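Local coordinates for computational Design of Enzyme (Synthetic construct, PDB 3TP4), which is a computationally designed enzyme on a glycosyl hydrolase family 26 scaffold, probably meant to carry an activated nucleophile in a catalytic triad, at residues 57-62 and 330-335; 195-200 and 238-243; 287-292 and 337-342. All blocks are in the same frame, centred on the assembly; numbering follows the deposited sequence.

Contact 1 (57-62 and 330-335)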
ATOM      1  N   LYS A  57     -13.167  10.086  18.106  1.00 24.82           N
ATOM      2  CA  LYS A  57     -14.545  10.103  18.571  1.00 26.45           C
ATOM      3  C   LYS A  57     -14.708  11.100  19.722  1.00 30.30           C
ATOM      4  O   LYS A  57     -15.656  11.885  19.736  1.00 29.71           O
ATOM      5  CB  LYS A  57     -14.967   8.683  18.983  1.00 26.10           C
ATOM      6  CG  LYS A  57     -16.275   8.579  19.764  1.00 30.59           C
ATOM      7  CD  LYS A  57     -17.480   9.008  18.927  1.00 30.36           C
ATOM      8  CE  LYS A  57     -18.775   8.857  19.718  1.00 30.06           C
ATOM      9  NZ  LYS A  57     -19.982   9.240  18.920  1.00 33.94           N
ATOM     10  N   ASN A  58     -13.781  11.092  20.677  1.00 33.07           N
ATOM     11  CA  ASN A  58     -13.910  11.988  21.833  1.00 36.84           C
ATOM     12  C   ASN A  58     -13.781  13.461  21.467  1.00 33.46           C
ATOM     13  O   ASN A  58     -14.463  14.306  22.039  1.00 29.50           O
ATOM     14  CB  ASN A  58     -12.929  11.627  22.955  1.00 32.99           C
ATOM     15  CG  ASN A  58     -13.193  10.242  23.538  1.00 36.11           C
ATOM     16  OD1 ASN A  58     -14.267   9.675  23.351  1.00 34.55           O
ATOM     17  ND2 ASN A  58     -12.209   9.692  24.235  1.00 33.00           N
ATOM     18  N   VAL A  59     -12.906  13.777  20.516  1.00 33.08           N
ATOM     19  CA  VAL A  59     -12.704  15.180  20.155  1.00 35.16           C
ATOM     20  C   VAL A  59     -13.689  15.706  19.107  1.00 31.51           C
ATOM     21  O   VAL A  59     -14.038  16.878  19.140  1.00 27.57           O
ATOM     22  CB  VAL A  59     -11.259  15.464  19.694  1.00 39.28           C
ATOM     23  CG1 VAL A  59     -10.272  15.032  20.769  1.00 38.71           C
ATOM     24  CG2 VAL A  59     -10.970  14.764  18.403  1.00 45.08           C
ATOM     25  N   THR A  60     -14.126  14.857  18.178  1.00 30.85           N
ATOM     26  CA  THR A  60     -14.993  15.324  17.087  1.00 29.47           C
ATOM     27  C   THR A  60     -16.447  14.875  17.196  1.00 25.90           C
ATOM     28  O   THR A  60     -17.315  15.463  16.575  1.00 28.29           O
ATOM     29  CB  THR A  60     -14.483  14.864  15.700  1.00 27.11           C
ATOM     30  OG1 THR A  60     -14.774  13.474  15.526  1.00 29.80           O
ATOM     31  CG2 THR A  60     -12.990  15.093  15.575  1.00 21.88           C
ATOM     32  N   GLY A  61     -16.709  13.815  17.952  1.00 23.49           N
ATOM     33  CA  GLY A  61     -18.062  13.298  18.044  1.00 25.98           C
ATOM     34  C   GLY A  61     -18.316  12.124  17.105  1.00 29.85           C
ATOM     35  O   GLY A  61     -19.383  11.514  17.163  1.00 31.13           O
ATOM     36  N   ASP A  62     -17.341  11.807  16.247  1.00 28.25           N
ATOM     37  CA  ASP A  62     -17.435  10.637  15.359  1.00 32.10           C
ATOM     38  C   ASP A  62     -16.094   9.905  15.198  1.00 29.97           C
ATOM     39  O   ASP A  62     -15.028  10.486  15.377  1.00 26.07           O
ATOM     40  CB  ASP A  62     -17.961  11.045  13.979  1.00 33.73           C
ATOM     41  CG  ASP A  62     -18.611   9.884  13.221  1.00 36.74           C
ATOM     42  OD1 ASP A  62     -18.569   8.737  13.709  1.00 35.21           O
ATOM     43  OD2 ASP A  62     -19.162  10.125  12.124  1.00 35.47           O
ATOM     44  N   HIS A 330       1.793  12.569  19.057  1.00 32.54           N
ATOM     45  CA  HIS A 330       0.451  12.230  18.616  1.00 31.42           C
ATOM     46  C   HIS A 330       0.039  13.174  17.493  1.00 30.74           C
ATOM     47  O   HIS A 330       0.578  14.275  17.369  1.00 32.51           O
ATOM     48  CB  HIS A 330      -0.544  12.234  19.789  1.00 28.39           C
ATOM     49  CG  HIS A 330      -0.731  13.572  20.439  1.00 31.16           C
ATOM     50  ND1 HIS A 330       0.149  14.079  21.374  1.00 34.69           N
ATOM     51  CD2 HIS A 330      -1.725  14.488  20.323  1.00 35.35           C
ATOM     52  CE1 HIS A 330      -0.287  15.256  21.793  1.00 37.85           C
ATOM     53  NE2 HIS A 330      -1.421  15.528  21.172  1.00 35.50           N
ATOM     54  N   PHE A 331      -0.891  12.735  16.653  1.00 25.88           N
ATOM     55  CA  PHE A 331      -1.157  13.468  15.419  1.00 28.36           C
ATOM     56  C   PHE A 331      -2.560  14.049  15.330  1.00 25.47           C
ATOM     57  O   PHE A 331      -2.789  15.000  14.586  1.00 26.63           O
ATOM     58  CB  PHE A 331      -0.818  12.597  14.207  1.00 23.70           C
ATOM     59  CG  PHE A 331       0.648  12.316  14.087  1.00 27.53           C
ATOM     60  CD1 PHE A 331       1.231  11.295  14.827  1.00 29.42           C
ATOM     61  CD2 PHE A 331       1.455  13.104  13.282  1.00 34.38           C
ATOM     62  CE1 PHE A 331       2.595  11.043  14.732  1.00 36.10           C
ATOM     63  CE2 PHE A 331       2.823  12.858  13.187  1.00 30.54           C
ATOM     64  CZ  PHE A 331       3.390  11.829  13.907  1.00 32.81           C
ATOM     65  N   VAL A 332      -3.486  13.476  16.092  1.00 24.55           N
ATOM     66  CA  VAL A 332      -4.805  14.088  16.284  1.00 27.01           C
ATOM     67  C   VAL A 332      -4.800  14.873  17.597  1.00 30.27           C
ATOM     68  O   VAL A 332      -4.567  14.300  18.655  1.00 32.46           O
ATOM     69  CB  VAL A 332      -5.925  13.026  16.311  1.00 24.40           C
ATOM     70  CG1 VAL A 332      -7.249  13.636  16.804  1.00 27.09           C
ATOM     71  CG2 VAL A 332      -6.093  12.366  14.913  1.00 26.77           C
ATOM     72  N   PRO A 333      -5.056  16.190  17.534  1.00 30.43           N
ATOM     73  CA  PRO A 333      -5.069  17.020  18.749  1.00 32.57           C
ATOM     74  C   PRO A 333      -6.068  16.517  19.784  1.00 33.26           C
ATOM     75  O   PRO A 333      -7.112  15.975  19.426  1.00 28.82           O
ATOM     76  CB  PRO A 333      -5.512  18.399  18.239  1.00 29.44           C
ATOM     77  CG  PRO A 333      -5.209  18.397  16.788  1.00 29.25           C
ATOM     78  CD  PRO A 333      -5.355  16.971  16.319  1.00 27.63           C
ATOM     79  N   VAL A 334      -5.740  16.704  21.059  1.00 30.50           N
ATOM     80  CA  VAL A 334      -6.615  16.326  22.158  1.00 32.65           C
ATOM     81  C   VAL A 334      -6.724  17.540  23.075  1.00 31.18           C
ATOM     82  O   VAL A 334      -6.030  18.535  22.854  1.00 33.24           O
ATOM     83  CB  VAL A 334      -6.085  15.075  22.906  1.00 38.63           C
ATOM     84  CG1 VAL A 334      -6.006  13.899  21.949  1.00 34.51           C
ATOM     85  CG2 VAL A 334      -4.719  15.344  23.518  1.00 34.70           C
ATOM     86  N   PRO A 335      -7.632  17.497  24.062  1.00 35.53           N
ATOM     87  CA  PRO A 335      -7.785  18.702  24.883  1.00 36.23           C
ATOM     88  C   PRO A 335      -6.431  19.104  25.456  1.00 40.58           C
ATOM     89  O   PRO A 335      -5.662  18.248  25.886  1.00 36.62           O
ATOM     90  CB  PRO A 335      -8.743  18.251  25.984  1.00 35.24           C
ATOM     91  CG  PRO A 335      -9.558  17.182  25.334  1.00 35.34           C
ATOM     92  CD  PRO A 335      -8.583  16.441  24.452  1.00 36.71           C
TER

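Contact 2 (195-200 and 238-243)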
ATOM      1  N   GLU A 195       9.741  -6.025  -8.373  1.00 23.90           N
ATOM      2  CA  GLU A 195       9.576  -7.471  -8.294  1.00 24.78           C
ATOM      3  C   GLU A 195       9.107  -7.893  -6.908  1.00 27.34           C
ATOM      4  O   GLU A 195       8.348  -8.852  -6.783  1.00 23.92           O
ATOM      5  CB  GLU A 195      10.846  -8.228  -8.706  1.00 25.32           C
ATOM      6  CG  GLU A 195      11.218  -8.012 -10.165  1.00 25.82           C
ATOM      7  CD  GLU A 195      10.058  -8.301 -11.124  1.00 27.70           C
ATOM      8  OE1 GLU A 195       9.278  -9.251 -10.881  1.00 25.63           O
ATOM      9  OE2 GLU A 195       9.933  -7.574 -12.123  1.00 26.89           O
ATOM     10  N   LEU A 196       9.541  -7.172  -5.870  1.00 22.76           N
ATOM     11  CA  LEU A 196       9.095  -7.475  -4.509  1.00 25.54           C
ATOM     12  C   LEU A 196       7.589  -7.241  -4.397  1.00 26.32           C
ATOM     13  O   LEU A 196       6.858  -8.078  -3.868  1.00 25.56           O
ATOM     14  CB  LEU A 196       9.826  -6.602  -3.469  1.00 25.00           C
ATOM     15  CG  LEU A 196       9.205  -6.527  -2.064  1.00 27.47           C
ATOM     16  CD1 LEU A 196       9.160  -7.891  -1.401  1.00 26.89           C
ATOM     17  CD2 LEU A 196       9.935  -5.513  -1.150  1.00 26.81           C
ATOM     18  N   TYR A 197       7.137  -6.091  -4.890  1.00 24.38           N
ATOM     19  CA  TYR A 197       5.719  -5.744  -4.808  1.00 20.51           C
ATOM     20  C   TYR A 197       4.907  -6.766  -5.611  1.00 20.29           C
ATOM     21  O   TYR A 197       3.867  -7.252  -5.146  1.00 23.81           O
ATOM     22  CB  TYR A 197       5.484  -4.325  -5.345  1.00 21.18           C
ATOM     23  CG  TYR A 197       4.100  -3.764  -5.060  1.00 21.69           C
ATOM     24  CD1 TYR A 197       2.986  -4.198  -5.776  1.00 23.53           C
ATOM     25  CD2 TYR A 197       3.914  -2.779  -4.092  1.00 24.54           C
ATOM     26  CE1 TYR A 197       1.709  -3.680  -5.519  1.00 22.14           C
ATOM     27  CE2 TYR A 197       2.646  -2.253  -3.829  1.00 24.04           C
ATOM     28  CZ  TYR A 197       1.552  -2.711  -4.545  1.00 25.11           C
ATOM     29  OH  TYR A 197       0.298  -2.201  -4.273  1.00 31.60           O
ATOM     30  N   ARG A 198       5.378  -7.079  -6.817  1.00 21.74           N
ATOM     31  CA  ARG A 198       4.650  -7.986  -7.722  1.00 26.10           C
ATOM     32  C   ARG A 198       4.538  -9.385  -7.120  1.00 27.35           C
ATOM     33  O   ARG A 198       3.460  -9.983  -7.120  1.00 26.76           O
ATOM     34  CB  ARG A 198       5.307  -8.032  -9.108  1.00 25.22           C
ATOM     35  CG  ARG A 198       5.132  -6.727  -9.915  1.00 27.19           C
ATOM     36  CD  ARG A 198       6.153  -6.609 -11.033  1.00 25.61           C
ATOM     37  NE  ARG A 198       6.037  -5.344 -11.756  1.00 23.86           N
ATOM     38  CZ  ARG A 198       6.942  -4.895 -12.627  1.00 27.24           C
ATOM     39  NH1 ARG A 198       8.039  -5.594 -12.883  1.00 26.19           N
ATOM     40  NH2 ARG A 198       6.753  -3.738 -13.242  1.00 28.31           N
ATOM     41  N   PHE A 199       5.654  -9.905  -6.610  1.00 27.76           N
ATOM     42  CA  PHE A 199       5.625 -11.184  -5.903  1.00 28.61           C
ATOM     43  C   PHE A 199       4.663 -11.149  -4.734  1.00 27.42           C
ATOM     44  O   PHE A 199       3.923 -12.094  -4.503  1.00 23.84           O
ATOM     45  CB  PHE A 199       7.004 -11.568  -5.374  1.00 28.00           C
ATOM     46  CG  PHE A 199       6.992 -12.805  -4.519  1.00 26.52           C
ATOM     47  CD1 PHE A 199       6.876 -14.061  -5.100  1.00 27.38           C
ATOM     48  CD2 PHE A 199       7.089 -12.715  -3.136  1.00 26.03           C
ATOM     49  CE1 PHE A 199       6.859 -15.204  -4.321  1.00 29.35           C
ATOM     50  CE2 PHE A 199       7.082 -13.854  -2.345  1.00 23.87           C
ATOM     51  CZ  PHE A 199       6.954 -15.099  -2.937  1.00 28.20           C
ATOM     52  N   THR A 200       4.692 -10.064  -3.969  1.00 26.86           N
ATOM     53  CA  THR A 200       3.807  -9.949  -2.819  1.00 27.65           C
ATOM     54  C   THR A 200       2.349 -10.122  -3.250  1.00 30.43           C
ATOM     55  O   THR A 200       1.565 -10.846  -2.603  1.00 22.44           O
ATOM     56  CB  THR A 200       3.986  -8.589  -2.118  1.00 29.15           C
ATOM     57  OG1 THR A 200       5.285  -8.527  -1.512  1.00 25.03           O
ATOM     58  CG2 THR A 200       2.922  -8.380  -1.043  1.00 28.79           C
ATOM     59  N   ALA A 238      -1.312  -3.692 -13.484  1.00 28.83           N
ATOM     60  CA  ALA A 238      -1.883  -4.984 -13.105  1.00 27.30           C
ATOM     61  C   ALA A 238      -1.710  -5.274 -11.621  1.00 26.35           C
ATOM     62  O   ALA A 238      -2.159  -6.308 -11.132  1.00 28.86           O
ATOM     63  CB  ALA A 238      -1.249  -6.110 -13.929  1.00 28.60           C
ATOM     64  N   PHE A 239      -1.055  -4.367 -10.905  1.00 23.93           N
ATOM     65  CA  PHE A 239      -0.642  -4.655  -9.528  1.00 28.21           C
ATOM     66  C   PHE A 239      -1.122  -3.670  -8.464  1.00 27.01           C
ATOM     67  O   PHE A 239      -1.059  -3.972  -7.274  1.00 25.04           O
ATOM     68  CB  PHE A 239       0.885  -4.783  -9.462  1.00 27.15           C
ATOM     69  CG  PHE A 239       1.414  -5.916 -10.286  1.00 25.30           C
ATOM     70  CD1 PHE A 239       1.399  -7.204  -9.788  1.00 28.26           C
ATOM     71  CD2 PHE A 239       1.889  -5.697 -11.570  1.00 22.27           C
ATOM     72  CE1 PHE A 239       1.860  -8.272 -10.550  1.00 26.58           C
ATOM     73  CE2 PHE A 239       2.362  -6.755 -12.341  1.00 28.17           C
ATOM     74  CZ  PHE A 239       2.350  -8.048 -11.820  1.00 25.83           C
ATOM     75  N   VAL A 240      -1.595  -2.503  -8.892  1.00 24.11           N
ATOM     76  CA  VAL A 240      -1.989  -1.437  -7.968  1.00 24.37           C
ATOM     77  C   VAL A 240      -3.446  -1.009  -8.190  1.00 28.01           C
ATOM     78  O   VAL A 240      -3.840  -0.742  -9.328  1.00 28.50           O
ATOM     79  CB  VAL A 240      -1.095  -0.193  -8.167  1.00 24.89           C
ATOM     80  CG1 VAL A 240      -1.554   0.952  -7.258  1.00 25.26           C
ATOM     81  CG2 VAL A 240       0.380  -0.538  -7.907  1.00 27.11           C
ATOM     82  N   ASP A 241      -4.236  -0.953  -7.115  1.00 23.76           N
ATOM     83  CA  ASP A 241      -5.606  -0.423  -7.180  1.00 23.31           C
ATOM     84  C   ASP A 241      -5.686   1.054  -6.762  1.00 25.35           C
ATOM     85  O   ASP A 241      -6.477   1.826  -7.315  1.00 24.79           O
ATOM     86  CB  ASP A 241      -6.544  -1.209  -6.256  1.00 19.78           C
ATOM     87  CG  ASP A 241      -6.748  -2.655  -6.693  1.00 25.66           C
ATOM     88  OD1 ASP A 241      -7.133  -2.890  -7.867  1.00 30.18           O
ATOM     89  OD2 ASP A 241      -6.530  -3.552  -5.842  1.00 24.44           O
ATOM     90  N   VAL A 242      -4.880   1.429  -5.772  1.00 20.26           N
ATOM     91  CA  VAL A 242      -4.941   2.765  -5.149  1.00 21.64           C
ATOM     92  C   VAL A 242      -3.567   3.434  -5.178  1.00 26.54           C
ATOM     93  O   VAL A 242      -2.590   2.876  -4.674  1.00 22.83           O
ATOM     94  CB  VAL A 242      -5.388   2.686  -3.659  1.00 24.45           C
ATOM     95  CG1 VAL A 242      -5.302   4.064  -2.976  1.00 25.72           C
ATOM     96  CG2 VAL A 242      -6.807   2.114  -3.531  1.00 24.24           C
ATOM     97  N   LEU A 243      -3.508   4.636  -5.750  1.00 20.35           N
ATOM     98  CA  LEU A 243      -2.267   5.386  -5.864  1.00 23.65           C
ATOM     99  C   LEU A 243      -2.210   6.415  -4.754  1.00 22.62           C
ATOM    100  O   LEU A 243      -3.158   7.194  -4.577  1.00 22.08           O
ATOM    101  CB  LEU A 243      -2.208   6.107  -7.211  1.00 23.11           C
ATOM    102  CG  LEU A 243      -2.404   5.228  -8.445  1.00 35.15           C
ATOM    103  CD1 LEU A 243      -2.607   6.090  -9.675  1.00 40.85           C
ATOM    104  CD2 LEU A 243      -1.214   4.330  -8.627  1.00 38.84           C
TER

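Contact 3 (287-292 and 337-342)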
ATOM      1  N   GLY A 287       6.240  15.676  13.030  1.00 30.15           N
ATOM      2  CA  GLY A 287       6.549  15.545  14.438  1.00 35.90           C
ATOM      3  C   GLY A 287       5.309  15.496  15.308  1.00 37.76           C
ATOM      4  O   GLY A 287       5.411  15.357  16.524  1.00 34.59           O
ATOM      5  N   GLY A 288       4.133  15.613  14.696  1.00 31.32           N
ATOM      6  CA  GLY A 288       2.900  15.536  15.454  1.00 30.72           C
ATOM      7  C   GLY A 288       2.511  16.882  16.036  1.00 31.56           C
ATOM      8  O   GLY A 288       3.179  17.879  15.795  1.00 33.50           O
ATOM      9  N   VAL A 289       1.425  16.905  16.800  1.00 31.90           N
ATOM     10  CA  VAL A 289       0.899  18.143  17.350  1.00 33.73           C
ATOM     11  C   VAL A 289       1.039  18.172  18.868  1.00 38.93           C
ATOM     12  O   VAL A 289       0.464  19.030  19.536  1.00 34.28           O
ATOM     13  CB  VAL A 289      -0.587  18.329  16.983  1.00 29.43           C
ATOM     14  CG1 VAL A 289      -0.751  18.353  15.464  1.00 26.45           C
ATOM     15  CG2 VAL A 289      -1.424  17.216  17.596  1.00 31.32           C
ATOM     16  N   GLY A 290       1.795  17.223  19.408  1.00 40.81           N
ATOM     17  CA  GLY A 290       2.015  17.158  20.840  1.00 40.37           C
ATOM     18  C   GLY A 290       3.310  17.829  21.262  1.00 44.88           C
ATOM     19  O   GLY A 290       3.826  18.698  20.565  1.00 39.54           O
ATOM     20  N   THR A 291       3.831  17.399  22.409  1.00 49.93           N
ATOM     21  CA  THR A 291       5.000  18.000  23.054  1.00 50.84           C
ATOM     22  C   THR A 291       6.209  18.147  22.144  1.00 49.59           C
ATOM     23  O   THR A 291       6.820  19.212  22.070  1.00 54.99           O
ATOM     24  CB  THR A 291       5.428  17.152  24.262  1.00 56.49           C
ATOM     25  OG1 THR A 291       4.343  17.071  25.195  1.00 58.84           O
ATOM     26  CG2 THR A 291       6.644  17.759  24.939  1.00 66.60           C
ATOM     27  N   ASN A 292       6.562  17.067  21.460  1.00 47.47           N
ATOM     28  CA  ASN A 292       7.733  17.068  20.601  1.00 50.40           C
ATOM     29  C   ASN A 292       7.395  17.541  19.194  1.00 51.00           C
ATOM     30  O   ASN A 292       8.223  17.467  18.286  1.00 47.26           O
ATOM     31  CB  ASN A 292       8.353  15.671  20.562  1.00 53.27           C
ATOM     32  CG  ASN A 292       8.666  15.140  21.949  1.00 56.65           C
ATOM     33  OD1 ASN A 292       9.079  15.894  22.834  1.00 54.43           O
ATOM     34  ND2 ASN A 292       8.454  13.842  22.151  1.00 55.42           N
ATOM     35  N   ASP A 337      -4.172  20.674  23.537  1.00 29.61           N
ATOM     36  CA  ASP A 337      -3.366  20.993  22.365  1.00 30.66           C
ATOM     37  C   ASP A 337      -3.860  22.256  21.703  1.00 33.82           C
ATOM     38  O   ASP A 337      -5.067  22.477  21.594  1.00 35.73           O
ATOM     39  CB  ASP A 337      -3.405  19.858  21.335  1.00 36.24           C
ATOM     40  CG  ASP A 337      -2.745  18.593  21.836  1.00 37.42           C
ATOM     41  OD1 ASP A 337      -1.969  18.669  22.813  1.00 36.68           O
ATOM     42  OD2 ASP A 337      -2.999  17.526  21.239  1.00 32.05           O
ATOM     43  N   ALA A 338      -2.926  23.074  21.231  1.00 32.64           N
ATOM     44  CA  ALA A 338      -3.292  24.332  20.600  1.00 33.57           C
ATOM     45  C   ALA A 338      -4.107  24.121  19.312  1.00 36.43           C
ATOM     46  O   ALA A 338      -4.947  24.959  18.955  1.00 31.10           O
ATOM     47  CB  ALA A 338      -2.044  25.163  20.319  1.00 36.10           C
ATOM     48  N   LEU A 339      -3.863  23.012  18.615  1.00 31.92           N
ATOM     49  CA  LEU A 339      -4.526  22.775  17.330  1.00 29.72           C
ATOM     50  C   LEU A 339      -5.883  22.064  17.463  1.00 30.90           C
ATOM     51  O   LEU A 339      -6.517  21.722  16.451  1.00 28.42           O
ATOM     52  CB  LEU A 339      -3.607  21.999  16.366  1.00 30.51           C
ATOM     53  CG  LEU A 339      -2.598  22.792  15.524  1.00 30.77           C
ATOM     54  CD1 LEU A 339      -1.621  21.844  14.810  1.00 23.32           C
ATOM     55  CD2 LEU A 339      -3.302  23.697  14.520  1.00 36.78           C
ATOM     56  N   LEU A 340      -6.333  21.850  18.696  1.00 28.57           N
ATOM     57  CA  LEU A 340      -7.587  21.132  18.914  1.00 27.92           C
ATOM     58  C   LEU A 340      -8.774  21.791  18.206  1.00 27.56           C
ATOM     59  O   LEU A 340      -9.500  21.141  17.459  1.00 26.29           O
ATOM     60  CB  LEU A 340      -7.893  20.990  20.402  1.00 32.20           C
ATOM     61  CG  LEU A 340      -9.284  20.402  20.654  1.00 33.62           C
ATOM     62  CD1 LEU A 340      -9.295  18.919  20.363  1.00 35.65           C
ATOM     63  CD2 LEU A 340      -9.761  20.676  22.063  1.00 35.14           C
ATOM     64  N   GLU A 341      -8.961  23.086  18.422  1.00 24.80           N
ATOM     65  CA  GLU A 341     -10.085  23.790  17.803  1.00 31.49           C
ATOM     66  C   GLU A 341     -10.042  23.704  16.277  1.00 29.93           C
ATOM     67  O   GLU A 341     -11.068  23.490  15.628  1.00 27.13           O
ATOM     68  CB  GLU A 341     -10.139  25.255  18.267  1.00 36.21           C
ATOM     69  CG  GLU A 341     -11.210  26.068  17.572  1.00 53.41           C
ATOM     70  CD  GLU A 341     -11.423  27.434  18.208  1.00 69.57           C
ATOM     71  OE1 GLU A 341     -10.450  28.001  18.759  1.00 66.66           O
ATOM     72  OE2 GLU A 341     -12.572  27.935  18.160  1.00 77.67           O
ATOM     73  N   ASP A 342      -8.855  23.850  15.695  1.00 29.46           N
ATOM     74  CA  ASP A 342      -8.755  23.813  14.251  1.00 29.76           C
ATOM     75  C   ASP A 342      -9.099  22.424  13.722  1.00 31.25           C
ATOM     76  O   ASP A 342      -9.755  22.294  12.689  1.00 26.72           O
ATOM     77  CB  ASP A 342      -7.363  24.226  13.768  1.00 33.85           C
ATOM     78  CG  ASP A 342      -7.303  24.405  12.253  1.00 31.85           C
ATOM     79  OD1 ASP A 342      -7.796  25.436  11.750  1.00 31.81           O
ATOM     80  OD2 ASP A 342      -6.747  23.529  11.565  1.00 31.35           O
TER
HETATM   81  O   HOH W   1      -1.387  21.288  18.954  1.00 34.25           O
HETATM   82  O   HOH W   2       0.836  20.589  21.996  1.00 50.48           O

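Contact 1 (57-62 and 330-335)
Val59, in the final turn of helix 55-60, presses both its methyls against the irregular stretch Val332 to Pro335, and no hydrogen bond spans the gap. CG1 of Val59 does most of the touching. It lies 3.6 Å from the carbonyl O of Pro333 and 4.1 Å from CA of Val334, and so rests on the peptide link joining those two residues; the same methyl comes within 4.3 Å of CD of Pro335. The other branch turns to the earlier part of the loop, where CG2 of Val59 meets CG1 of Val332 at 4.2 Å. With chi1 at -56°, CG1 stands anti to the carbonyl carbon and CG2 sits between the backbone N and the carbonyl carbon, which turns one methyl to the Pro333-Val334 link and the other to Val332. Pro333 takes part through its carbonyl rather than its ring, and that buried oxygen finds no polar partner. Behind Val59 the helix gives way at Gly61, the first residue beyond it, which has positive phi, and Thr60 OG1 accepts from the backbone N of Asp62 at 3.1 Å, forming an ST turn. Gln344 of helix 340-348 bonds to the carbonyl O of Val59, while Phe343 of that helix packs on Val332 and Pro333. Val332 also touches Phe34 and His36, so the contact fills the space between helix 55-60, helix 340-348 and barrel strand 32-37.

Contact 2 (195-200 and 238-243)
Arg198 and Phe239 mark the nearest approach of the backbones, their CA atoms 6.5 Å apart, where one flank of helix 190-207 faces the loop that leads into strand 242-249. The aliphatic part of Arg198 lies over one face of the Phe239 ring: CG stands 3.5 Å from the ring centroid and 4° off the normal, a nearly ideal CH-pi contact. CB of Arg198 reaches CE1 of the same ring at 3.7 Å. The chain then runs extended from CG to NE, carrying the guanidinium past the CE2 side with its plane tilted 39° from that of the ring. One helical turn back, Glu195 OE2 pairs with Arg198 NH1 in a salt bridge of 2.8 Å; the oxygen lies near the guanidinium plane, but the nitrogen approaches from above the carboxylate plane. NE of Arg198 is held in turn by the carbonyl O of Pro235. In the TIM barrel the helix links strands 168-174 and 213-217, and the loop enters the next parallel strand at its N-terminal end, so these side chains join the outer helical layer to the bottom of the barrel. His376 of the C-terminal Ig-like domain bonds to Glu195 and sets its ring edge-to-face with Phe239, which places the cluster at the domain junction. Tyr197, with CG anti to the backbone N (chi1 -169°), swings its ring alongside the loop. The carbonyl O of Phe239 lies in the ring plane at its edge, 3.3 Å from CE1 of Tyr197, and this buried oxygen has no hydrogen-bonding partner. Farther along, CG2 of Val240 packs 4.0 Å from OH of Tyr197.

Contact 3 (287-292 and 337-342)
Val289 and Leu339 form the dry, close-packed part of this contact: CG1 of Val289 meets CD1 of Leu339 at 3.7 Å, the two side chains crossing at about a right angle. The second methyl of Val289 turns to Asp337, CG2 lying 4.0 Å from OD2, so the valine is wedged between a leucine tip and a carboxylate. Its chi1 of -59° sets CG1 anti to the carbonyl carbon and thereby divides the methyls between these neighbours. The other side of the contact is looser and wet. Two waters share the carbonyl O of Val289, each donating to it. The first lies 3.0 Å from Val289 O and accepts from the backbone N of Leu339 at 3.0 Å, bridging the two main chains. The second sits 2.9 Å from Val289 O and donates only weakly to Asp337 OD1, at 3.5 Å. On the helix side a type I turn runs from Asp337 to Leu340, leading into helix 340-348. The carboxylate is held chiefly by the preceding loop, for OD2 of Asp337 bonds to both His330 NE2 and the backbone N of Val334. An alanine here is likely to leave those two nitrogens without their acceptor and the His330 ring less firmly fixed. The loop after strand 282-285 is also held by a backbone bond between Val289 and His330, and Val289 touches Pro333. The contact thus joins a loop at the C-terminal end of a TIM-barrel strand to the entry of helix 340-348, with loop 330-335 alongside, and that helix is itself tied to helix 299-308 by a bond from Asp342 to Thr301.

How the contacts relate
Contacts 1 and 3 are neighbours, their centres about 10 Å apart, and they cross along the chain: 57-62, 287-292, 330-335, then 337-342. They share the long connection from strand 318-321 to helix 340-348, and touch directly through His330, so the end of helix 55-60, the loop after strand 282-285 and the connection into helix 340-348 are linked through 330-335. Contact 2 closes within the loop spanned by contact 1 and lies about 34 and 35 Å from the centres of contacts 1 and 3, at the N-terminal side of the barrel next to the Ig-like domain. If the designed triad lies, as in TIM-barrel enzymes, at the C-terminal ends of the strands, it is on the side of contact 3, while contact 2 belongs to the domain junction.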